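Long-range contacts in pullulanase (Klebsiella oxytoca, PDB 2YOC), which hydrolyses alpha-1,6-glucosidic linkages in pullulan and in branched alpha-glucans as an endo-acting debranching enzyme, and is secreted by a type 2 system: residues A739-Q744 with L753-A758; S872-R877 with D884-V889; S867-S872 with V889-Q894. One frame throughout, in Å; residues are numbered along the deposited sequence.

Contact 1 (A739-Q744 with L753-A758); sequences ALRQNQ and LPNELA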
loop_
_atom_site.group_PDB
_atom_site.type_symbol
_atom_site.label_atom_id
_atom_site.label_comp_id
_atom_site.label_asym_id
_atom_site.label_seq_id
_atom_site.Cartn_x
_atom_site.Cartn_y
_atom_site.Cartn_z
ATOM N N ALA B 739 -22.991 10.147 -15.409
ATOM C CA ALA B 739 -21.778 9.319 -15.240
ATOM C C ALA B 739 -21.164 8.976 -16.616
ATOM O O ALA B 739 -19.940 8.916 -16.751
ATOM C CB ALA B 739 -22.119 8.043 -14.496
ATOM N N LEU B 740 -22.024 8.817 -17.642
ATOM C CA LEU B 740 -21.617 8.573 -19.022
ATOM C C LEU B 740 -20.773 9.729 -19.609
ATOM O O LEU B 740 -20.047 9.525 -20.585
ATOM C CB LEU B 740 -22.840 8.296 -19.909
ATOM C CG LEU B 740 -23.546 6.958 -19.699
ATOM C CD1 LEU B 740 -24.819 6.889 -20.523
ATOM C CD2 LEU B 740 -22.653 5.797 -20.085
ATOM N N ARG B 741 -20.874 10.933 -19.007
ATOM C CA ARG B 741 -20.112 12.117 -19.403
ATOM C C ARG B 741 -18.971 12.378 -18.400
ATOM O O ARG B 741 -17.838 12.613 -18.810
ATOM C CB ARG B 741 -21.046 13.322 -19.526
ATOM C CG ARG B 741 -20.340 14.619 -19.846
ATOM C CD ARG B 741 -21.152 15.430 -20.824
ATOM N NE ARG B 741 -20.474 16.667 -21.208
ATOM C CZ ARG B 741 -19.535 16.764 -22.142
ATOM N NH1 ARG B 741 -19.106 15.683 -22.778
ATOM N NH2 ARG B 741 -18.990 17.936 -22.421
ATOM N N GLN B 742 -19.284 12.299 -17.102
ATOM C CA GLN B 742 -18.382 12.493 -15.966
ATOM C C GLN B 742 -17.176 11.573 -15.948
ATOM O O GLN B 742 -16.132 11.978 -15.434
ATOM C CB GLN B 742 -19.133 12.210 -14.663
ATOM C CG GLN B 742 -20.007 13.318 -14.143
ATOM C CD GLN B 742 -20.332 12.962 -12.726
ATOM O OE1 GLN B 742 -20.863 11.874 -12.428
ATOM N NE2 GLN B 742 -19.928 13.830 -11.817
ATOM N N ASN B 743 -17.352 10.305 -16.371
ATOM C CA ASN B 743 -16.289 9.298 -16.354
ATOM C C ASN B 743 -15.531 9.270 -17.686
ATOM O O ASN B 743 -15.703 8.347 -18.490
ATOM C CB ASN B 743 -16.848 7.915 -15.989
ATOM C CG ASN B 743 -17.647 7.877 -14.714
ATOM O OD1 ASN B 743 -17.269 8.449 -13.683
ATOM N ND2 ASN B 743 -18.775 7.187 -14.751
ATOM N N GLN B 744 -14.685 10.298 -17.905
ATOM C CA GLN B 744 -13.880 10.444 -19.115
ATOM C C GLN B 744 -12.783 9.375 -19.171
ATOM O O GLN B 744 -12.512 8.721 -18.166
ATOM C CB GLN B 744 -13.245 11.840 -19.154
ATOM C CG GLN B 744 -14.204 12.996 -19.383
ATOM C CD GLN B 744 -13.420 14.261 -19.610
ATOM O OE1 GLN B 744 -12.936 14.896 -18.672
ATOM N NE2 GLN B 744 -13.196 14.606 -20.866
ATOM N N LEU B 753 -8.121 17.487 -20.980
ATOM C CA LEU B 753 -9.139 18.351 -21.579
ATOM C C LEU B 753 -10.485 17.911 -20.999
ATOM O O LEU B 753 -11.203 17.093 -21.594
ATOM C CB LEU B 753 -9.057 18.289 -23.127
ATOM C CG LEU B 753 -10.106 19.025 -23.960
ATOM C CD1 LEU B 753 -10.141 20.509 -23.657
ATOM C CD2 LEU B 753 -9.880 18.787 -25.431
ATOM N N PRO B 754 -10.788 18.377 -19.770
ATOM C CA PRO B 754 -12.022 17.933 -19.113
ATOM C C PRO B 754 -13.272 18.561 -19.674
ATOM O O PRO B 754 -13.229 19.665 -20.212
ATOM C CB PRO B 754 -11.813 18.294 -17.633
ATOM C CG PRO B 754 -10.421 18.869 -17.537
ATOM C CD PRO B 754 -10.044 19.313 -18.911
ATOM N N ASN B 755 -14.379 17.832 -19.568
ATOM C CA ASN B 755 -15.691 18.296 -19.987
ATOM C C ASN B 755 -16.383 18.958 -18.783
ATOM O O ASN B 755 -15.992 18.709 -17.637
ATOM C CB ASN B 755 -16.509 17.143 -20.580
ATOM C CG ASN B 755 -16.796 15.956 -19.678
ATOM O OD1 ASN B 755 -17.024 16.072 -18.468
ATOM N ND2 ASN B 755 -16.916 14.786 -20.285
ATOM N N GLU B 756 -17.408 19.788 -19.036
ATOM C CA GLU B 756 -18.126 20.517 -17.976
ATOM C C GLU B 756 -18.622 19.711 -16.781
ATOM O O GLU B 756 -18.741 20.284 -15.699
ATOM C CB GLU B 756 -19.217 21.447 -18.531
ATOM C CG GLU B 756 -20.525 20.773 -18.901
ATOM C CD GLU B 756 -20.505 19.908 -20.145
ATOM O OE1 GLU B 756 -19.692 20.176 -21.063
ATOM O OE2 GLU B 756 -21.337 18.976 -20.209
ATOM N N LEU B 757 -18.883 18.398 -16.958
ATOM C CA LEU B 757 -19.386 17.550 -15.868
ATOM C C LEU B 757 -18.303 16.800 -15.073
ATOM O O LEU B 757 -18.570 16.342 -13.957
ATOM C CB LEU B 757 -20.489 16.579 -16.360
ATOM C CG LEU B 757 -21.634 17.132 -17.236
ATOM C CD1 LEU B 757 -22.700 16.084 -17.431
ATOM C CD2 LEU B 757 -22.289 18.326 -16.616
ATOM N N ALA B 758 -17.085 16.697 -15.641
ATOM C CA ALA B 758 -15.948 15.973 -15.064
ATOM C C ALA B 758 -15.467 16.495 -13.705
ATOM O O ALA B 758 -15.442 17.711 -13.473
ATOM C CB ALA B 758 -14.793 15.927 -16.053
#
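Arg-741 NE gives its hydrogen to Glu-756 OE2 at 2.7 Å, and NH2 does the same for Glu-756 OE1, again at 2.7 Å. The guanidinium thus holds the carboxylate side-on, one nitrogen to each oxygen, and both acceptors lie close to its plane. The carboxylate itself is tilted, the two planes standing 31° apart. Arginine suits this place because NH1 is left to reach the backbone oxygens of Tyr-832 and Ala-834, so that one buried cation joins a loop charge to a neighbouring helix end. Asn-755 CB rests over one face of the guanidinium, toward its rim, 3.4 Å from Arg-741 CZ. With Arg-741 CG anti to the backbone N (chi1 176°), that atom lies beside Leu-757, 3.7 Å from Leu-757 CD1.

The amide of Asn-755 serves both sides. Its ND2 donates almost straight to Arg-741 O, 2.8 Å away, coming from above the carbonyl plane, and its other main partner is Lys-833 O. Its OD1 accepts weak bonds from the N atoms of Leu-757 and Ala-758, within the loop. Gln-744, extended beyond CG, stacks its amide on that of Asn-755. Its NE2 bonds to Leu-753 O at 3.3 Å, while OE1 takes a weak bond from Asn-755 N.

Together these bonds dock a type I beta turn, Asn-755 to Ala-758, against the end of a short helix, in the long connection between the sixth and seventh strands of the (beta/alpha)8 barrel.

Contact 2 (S872-R877 with D884-V889); sequences SKSFTR and DWFNRV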
loop_
_atom_site.group_PDB
_atom_site.type_symbol
_atom_site.label_atom_id
_atom_site.label_comp_id
_atom_site.label_asym_id
_atom_site.label_seq_id
_atom_site.Cartn_x
_atom_site.Cartn_y
_atom_site.Cartn_z
ATOM N N SER B 872 -21.321 4.619 -35.287
ATOM C CA SER B 872 -22.279 5.086 -34.312
ATOM C C SER B 872 -23.554 4.225 -34.360
ATOM O O SER B 872 -23.884 3.631 -35.386
ATOM C CB SER B 872 -22.604 6.550 -34.561
ATOM O OG SER B 872 -23.608 7.015 -33.672
ATOM N N LYS B 873 -24.241 4.143 -33.221
ATOM C CA LYS B 873 -25.501 3.427 -33.010
ATOM C C LYS B 873 -26.508 4.452 -32.432
ATOM O O LYS B 873 -27.543 4.082 -31.880
ATOM C CB LYS B 873 -25.273 2.229 -32.046
ATOM C CG LYS B 873 -24.543 1.081 -32.722
ATOM C CD LYS B 873 -24.309 -0.116 -31.818
ATOM C CE LYS B 873 -23.500 -1.190 -32.524
ATOM N NZ LYS B 873 -23.324 -2.398 -31.682
ATOM N N SER B 874 -26.196 5.750 -32.610
ATOM C CA SER B 874 -26.930 6.897 -32.087
ATOM C C SER B 874 -27.335 6.710 -30.615
ATOM O O SER B 874 -28.491 6.871 -30.203
ATOM C CB SER B 874 -27.988 7.459 -33.052
ATOM O OG SER B 874 -29.292 6.915 -32.949
ATOM N N PHE B 875 -26.296 6.306 -29.846
ATOM C CA PHE B 875 -26.254 6.068 -28.403
ATOM C C PHE B 875 -26.902 4.761 -27.916
ATOM O O PHE B 875 -27.087 4.585 -26.700
ATOM C CB PHE B 875 -26.668 7.326 -27.602
ATOM C CG PHE B 875 -25.855 8.562 -27.939
ATOM C CD1 PHE B 875 -24.601 8.770 -27.368
ATOM C CD2 PHE B 875 -26.332 9.506 -28.842
ATOM C CE1 PHE B 875 -23.846 9.900 -27.686
ATOM C CE2 PHE B 875 -25.579 10.642 -29.155
ATOM C CZ PHE B 875 -24.349 10.837 -28.565
ATOM N N THR B 876 -27.200 3.824 -28.850
ATOM C CA THR B 876 -27.792 2.549 -28.459
ATOM C C THR B 876 -26.765 1.759 -27.666
ATOM O O THR B 876 -25.624 1.622 -28.111
ATOM C CB THR B 876 -28.325 1.775 -29.666
ATOM O OG1 THR B 876 -29.142 2.645 -30.431
ATOM C CG2 THR B 876 -29.160 0.575 -29.265
ATOM N N ARG B 877 -27.152 1.290 -26.474
ATOM C CA ARG B 877 -26.271 0.513 -25.620
ATOM C C ARG B 877 -26.313 -0.974 -26.015
ATOM O O ARG B 877 -25.270 -1.539 -26.385
ATOM C CB ARG B 877 -26.604 0.765 -24.145
ATOM C CG ARG B 877 -25.860 -0.118 -23.154
ATOM C CD ARG B 877 -25.998 0.381 -21.725
ATOM N NE ARG B 877 -27.327 0.166 -21.137
ATOM C CZ ARG B 877 -27.664 -0.901 -20.417
ATOM N NH1 ARG B 877 -26.807 -1.902 -20.254
ATOM N NH2 ARG B 877 -28.878 -0.997 -19.893
ATOM N N ASP B 884 -31.719 -3.138 -38.498
ATOM C CA ASP B 884 -30.887 -2.552 -39.542
ATOM C C ASP B 884 -30.664 -1.056 -39.281
ATOM O O ASP B 884 -29.566 -0.557 -39.531
ATOM C CB ASP B 884 -31.532 -2.756 -40.927
ATOM C CG ASP B 884 -31.629 -4.193 -41.419
ATOM O OD1 ASP B 884 -30.670 -4.966 -41.194
ATOM O OD2 ASP B 884 -32.642 -4.525 -42.091
ATOM N N TRP B 885 -31.701 -0.354 -38.755
ATOM C CA TRP B 885 -31.641 1.075 -38.472
ATOM C C TRP B 885 -30.467 1.512 -37.601
ATOM O O TRP B 885 -29.610 2.251 -38.081
ATOM C CB TRP B 885 -32.957 1.596 -37.907
ATOM C CG TRP B 885 -33.100 3.091 -38.039
ATOM C CD1 TRP B 885 -33.026 4.018 -37.041
ATOM C CD2 TRP B 885 -33.303 3.827 -39.256
ATOM N NE1 TRP B 885 -33.192 5.284 -37.558
ATOM C CE2 TRP B 885 -33.380 5.195 -38.911
ATOM C CE3 TRP B 885 -33.441 3.458 -40.610
ATOM C CZ2 TRP B 885 -33.578 6.193 -39.864
ATOM C CZ3 TRP B 885 -33.654 4.447 -41.554
ATOM C CH2 TRP B 885 -33.710 5.798 -41.181
ATOM N N PHE B 886 -30.419 1.061 -36.343
ATOM C CA PHE B 886 -29.362 1.471 -35.419
ATOM C C PHE B 886 -27.989 0.856 -35.648
ATOM O O PHE B 886 -26.983 1.535 -35.459
ATOM C CB PHE B 886 -29.821 1.356 -33.961
ATOM C CG PHE B 886 -30.893 2.358 -33.624
ATOM C CD1 PHE B 886 -30.563 3.655 -33.244
ATOM C CD2 PHE B 886 -32.237 2.023 -33.734
ATOM C CE1 PHE B 886 -31.564 4.599 -32.960
ATOM C CE2 PHE B 886 -33.238 2.965 -33.459
ATOM C CZ PHE B 886 -32.894 4.246 -33.069
ATOM N N ASN B 887 -27.949 -0.401 -36.097
ATOM C CA ASN B 887 -26.726 -1.159 -36.344
ATOM C C ASN B 887 -26.180 -0.978 -37.759
ATOM O O ASN B 887 -25.415 -1.805 -38.250
ATOM C CB ASN B 887 -27.002 -2.622 -36.052
ATOM C CG ASN B 887 -27.090 -2.925 -34.599
ATOM O OD1 ASN B 887 -26.081 -3.216 -33.940
ATOM N ND2 ASN B 887 -28.303 -2.965 -34.097
ATOM N N ARG B 888 -26.548 0.113 -38.396
ATOM C CA ARG B 888 -26.165 0.436 -39.759
ATOM C C ARG B 888 -24.706 0.816 -39.883
ATOM O O ARG B 888 -24.204 1.646 -39.112
ATOM C CB ARG B 888 -27.064 1.567 -40.284
ATOM C CG ARG B 888 -26.717 2.070 -41.658
ATOM C CD ARG B 888 -27.650 3.165 -42.078
ATOM N NE ARG B 888 -27.221 3.738 -43.348
ATOM C CZ ARG B 888 -26.526 4.864 -43.466
ATOM N NH1 ARG B 888 -26.203 5.570 -42.383
ATOM N NH2 ARG B 888 -26.158 5.300 -44.665
ATOM N N VAL B 889 -24.028 0.187 -40.866
ATOM C CA VAL B 889 -22.639 0.479 -41.240
ATOM C C VAL B 889 -22.639 0.903 -42.721
ATOM O O VAL B 889 -22.766 0.050 -43.604
ATOM C CB VAL B 889 -21.642 -0.670 -40.948
ATOM C CG1 VAL B 889 -20.213 -0.250 -41.288
ATOM C CG2 VAL B 889 -21.721 -1.088 -39.496
#
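Phe-886 turns the edge of its ring to Lys-873 O and Ser-874 OG, both polar atoms of a type I' beta turn that runs from Lys-873 to Thr-876 in the long loop after the eighth strand of the (beta/alpha)8 barrel. Ser-874 OG lies in the ring plane, 3.2 Å from Phe-886 CE1, and Lys-873 O is 3.3 Å from Phe-886 CD1. A phenyl edge carries slightly positive hydrogens, which makes it a fitting neighbour for oxygens. Thr-876 OG1 approaches CD1 obliquely. Chi1 of -68° sets Phe-886 CG beside the backbone N and anti to the carbonyl carbon; Trp-885 CD1 lies over one face of the ring, toward its rim.

Those oxygens are fixed by other bonds. Lys-873 O accepts from Thr-876 N, closing the turn, and from Thr-876 OG1, which lies in the carbonyl plane; a threonine at the fourth position can therefore brace the turn with side chain as well as backbone. Ser-874 OG is bonded to Gly-901 O. Farther back, Ser-872 OG accepts from Ser-874 N at 3.1 Å, an ST turn, and Asp-828 anchors the turn by bonding Ser-872 OG and the N atoms of Lys-873 and Phe-875.

Elsewhere in the contact the extended Lys-873 chain runs past Asn-887, its CE 3.6 Å from Asn-887 OD1, and both polar ends bond to Ser-879 OG. The backbones themselves meet at the helix end, where Lys-873 CA directs its hydrogen at Phe-886 O, carbon to oxygen 3.4 Å.

Contact 3 (S867-S872 with V889-Q894); sequences SELLRS and VDYSLQ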
loop_
_atom_site.group_PDB
_atom_site.type_symbol
_atom_site.label_atom_id
_atom_site.label_comp_id
_atom_site.label_asym_id
_atom_site.label_seq_id
_atom_site.Cartn_x
_atom_site.Cartn_y
_atom_site.Cartn_z
ATOM N N SER B 867 -15.387 0.550 -36.567
ATOM C CA SER B 867 -14.598 1.535 -35.800
ATOM C C SER B 867 -13.716 2.404 -36.680
ATOM O O SER B 867 -13.521 3.587 -36.369
ATOM C CB SER B 867 -13.795 0.874 -34.695
ATOM O OG SER B 867 -14.675 0.173 -33.839
ATOM N N GLU B 868 -13.282 1.831 -37.831
ATOM C CA GLU B 868 -12.495 2.474 -38.884
ATOM C C GLU B 868 -13.344 3.510 -39.658
ATOM O O GLU B 868 -12.795 4.265 -40.463
ATOM C CB GLU B 868 -11.934 1.398 -39.854
ATOM C CG GLU B 868 -12.915 0.819 -40.879
ATOM C CD GLU B 868 -13.958 -0.181 -40.410
ATOM O OE1 GLU B 868 -13.977 -0.492 -39.198
ATOM O OE2 GLU B 868 -14.723 -0.695 -41.261
ATOM N N LEU B 869 -14.692 3.480 -39.466
ATOM C CA LEU B 869 -15.677 4.353 -40.100
ATOM C C LEU B 869 -16.468 5.080 -39.022
ATOM O O LEU B 869 -17.666 5.322 -39.178
ATOM C CB LEU B 869 -16.612 3.557 -41.031
ATOM C CG LEU B 869 -15.946 2.670 -42.115
ATOM C CD1 LEU B 869 -16.975 1.867 -42.880
ATOM C CD2 LEU B 869 -15.058 3.470 -43.055
ATOM N N LEU B 870 -15.804 5.410 -37.899
ATOM C CA LEU B 870 -16.362 6.155 -36.761
ATOM C C LEU B 870 -17.759 5.682 -36.348
ATOM O O LEU B 870 -18.570 6.487 -35.879
ATOM C CB LEU B 870 -16.368 7.667 -37.103
ATOM C CG LEU B 870 -15.044 8.251 -37.587
ATOM C CD1 LEU B 870 -15.247 9.550 -38.282
ATOM C CD2 LEU B 870 -14.077 8.428 -36.444
ATOM N N ARG B 871 -18.038 4.375 -36.531
ATOM C CA ARG B 871 -19.344 3.763 -36.277
ATOM C C ARG B 871 -20.041 4.294 -35.066
ATOM O O ARG B 871 -19.444 4.414 -33.989
ATOM C CB ARG B 871 -19.292 2.223 -36.239
ATOM C CG ARG B 871 -20.663 1.551 -36.301
ATOM C CD ARG B 871 -20.554 0.065 -36.063
ATOM N NE ARG B 871 -21.845 -0.616 -36.162
ATOM C CZ ARG B 871 -21.983 -1.936 -36.201
ATOM N NH1 ARG B 871 -20.913 -2.723 -36.177
ATOM N NH2 ARG B 871 -23.185 -2.478 -36.317
ATOM N N SER B 872 -21.321 4.619 -35.287
ATOM C CA SER B 872 -22.279 5.086 -34.312
ATOM C C SER B 872 -23.554 4.225 -34.360
ATOM O O SER B 872 -23.884 3.631 -35.386
ATOM C CB SER B 872 -22.604 6.550 -34.561
ATOM O OG SER B 872 -23.608 7.015 -33.672
ATOM N N VAL B 889 -24.028 0.187 -40.866
ATOM C CA VAL B 889 -22.639 0.479 -41.240
ATOM C C VAL B 889 -22.639 0.903 -42.721
ATOM O O VAL B 889 -22.766 0.050 -43.604
ATOM C CB VAL B 889 -21.642 -0.670 -40.948
ATOM C CG1 VAL B 889 -20.213 -0.250 -41.288
ATOM C CG2 VAL B 889 -21.721 -1.088 -39.496
ATOM N N ASP B 890 -22.529 2.213 -42.984
ATOM C CA ASP B 890 -22.542 2.722 -44.354
ATOM C C ASP B 890 -21.235 2.472 -45.136
ATOM O O ASP B 890 -20.299 3.267 -45.026
ATOM C CB ASP B 890 -22.926 4.205 -44.378
ATOM C CG ASP B 890 -23.029 4.783 -45.770
ATOM O OD1 ASP B 890 -23.038 3.993 -46.748
ATOM O OD2 ASP B 890 -23.108 6.020 -45.886
ATOM N N TYR B 891 -21.187 1.417 -45.972
ATOM C CA TYR B 891 -19.972 1.148 -46.740
ATOM C C TYR B 891 -19.765 2.071 -47.958
ATOM O O TYR B 891 -18.719 2.007 -48.613
ATOM C CB TYR B 891 -19.744 -0.362 -47.015
ATOM C CG TYR B 891 -19.254 -1.124 -45.795
ATOM C CD1 TYR B 891 -17.925 -1.033 -45.375
ATOM C CD2 TYR B 891 -20.117 -1.928 -45.057
ATOM C CE1 TYR B 891 -17.483 -1.689 -44.226
ATOM C CE2 TYR B 891 -19.683 -2.605 -43.915
ATOM C CZ TYR B 891 -18.366 -2.475 -43.495
ATOM O OH TYR B 891 -17.928 -3.131 -42.361
ATOM N N SER B 892 -20.741 2.982 -48.212
ATOM C CA SER B 892 -20.667 3.992 -49.278
ATOM C C SER B 892 -20.073 5.311 -48.720
ATOM O O SER B 892 -19.960 6.300 -49.444
ATOM C CB SER B 892 -22.039 4.224 -49.902
ATOM O OG SER B 892 -22.755 5.277 -49.269
ATOM N N LEU B 893 -19.705 5.295 -47.421
ATOM C CA LEU B 893 -19.083 6.364 -46.622
ATOM C C LEU B 893 -19.707 7.751 -46.742
ATOM O O LEU B 893 -19.051 8.688 -47.187
ATOM C CB LEU B 893 -17.543 6.446 -46.801
ATOM C CG LEU B 893 -16.705 5.182 -46.992
ATOM C CD1 LEU B 893 -15.220 5.530 -46.856
ATOM C CD2 LEU B 893 -17.087 4.084 -45.997
ATOM N N GLN B 894 -20.959 7.888 -46.343
ATOM C CA GLN B 894 -21.619 9.188 -46.373
ATOM C C GLN B 894 -21.741 9.704 -44.957
ATOM O O GLN B 894 -21.691 10.916 -44.743
ATOM C CB GLN B 894 -22.999 9.102 -47.055
ATOM C CG GLN B 894 -22.942 8.752 -48.547
ATOM C CD GLN B 894 -22.049 9.687 -49.332
ATOM O OE1 GLN B 894 -21.028 9.271 -49.897
ATOM N NE2 GLN B 894 -22.386 10.981 -49.341
#
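Val-889 sets a methyl group squarely on the guanidinium of Arg-871: CG2 sits over the centre of one face, 3.3 Å above the plane and 3.4 Å from both NE and CZ of Arg-871. The flat face of a guanidinium offers no hydrogen to a partner, so an aliphatic branch can cover it while the rim stays engaged. Here NH2 forms a salt bridge with Asp-421 and NH1 donates to Gln-865 O, two bonds that fix its rotation, with one face against the valine. The arginine chain, extended from CG to NE, crosses the valine at about a right angle.

Beside this pair Leu-869 forms the greasy part of the contact. Its CD1 reaches Tyr-891 CE1 at 3.8 Å and lies 4.2 Å from Val-889 CG1, and CD2 meets Leu-893 CD2 at 3.6 Å. Leucine suits the spot because its two methyls can divide these neighbours between them. Glu-868 bends its carboxylate past the tyrosine ring, but OE2 finds its bond at His-450 NE2.

Asp-890 shapes the partner chain. Its OD1 accepts from Ser-892 OG, 2.8 Å away on the syn side, and from Ser-892 N above the carboxylate plane, while OD2 takes Gln-894 N. The OD1 bond from Ser-892 N makes an Asx turn, superposed on a type I beta turn from Asp-890 to Leu-893, packed against the loop that leaves the last strand of the (beta/alpha)8 barrel.

In the fold
Following the chain, contact 1 comes first: residues 739-744 and 753-758 close a short loop between helices 739-742 and 762-776, after barrel strand 718-720. It is finished before the others begin, and its centre lies about 23 Å from that of contact 2. Beyond the eighth barrel strand, 860-864, contact 3 joins the start of the following loop to the chain beyond helix 883-886, and contact 2 forms wholly within that larger excursion. The two share Ser-872 and Val-889, and Asn-887 O of contact 2 lies 3.0 Å from Arg-871 NH2 of contact 3. Helix 912-919 touches contact 1 and, through Phe-875, the 872-877 segment of contact 2, whereas helix 927-945 borders contact 3.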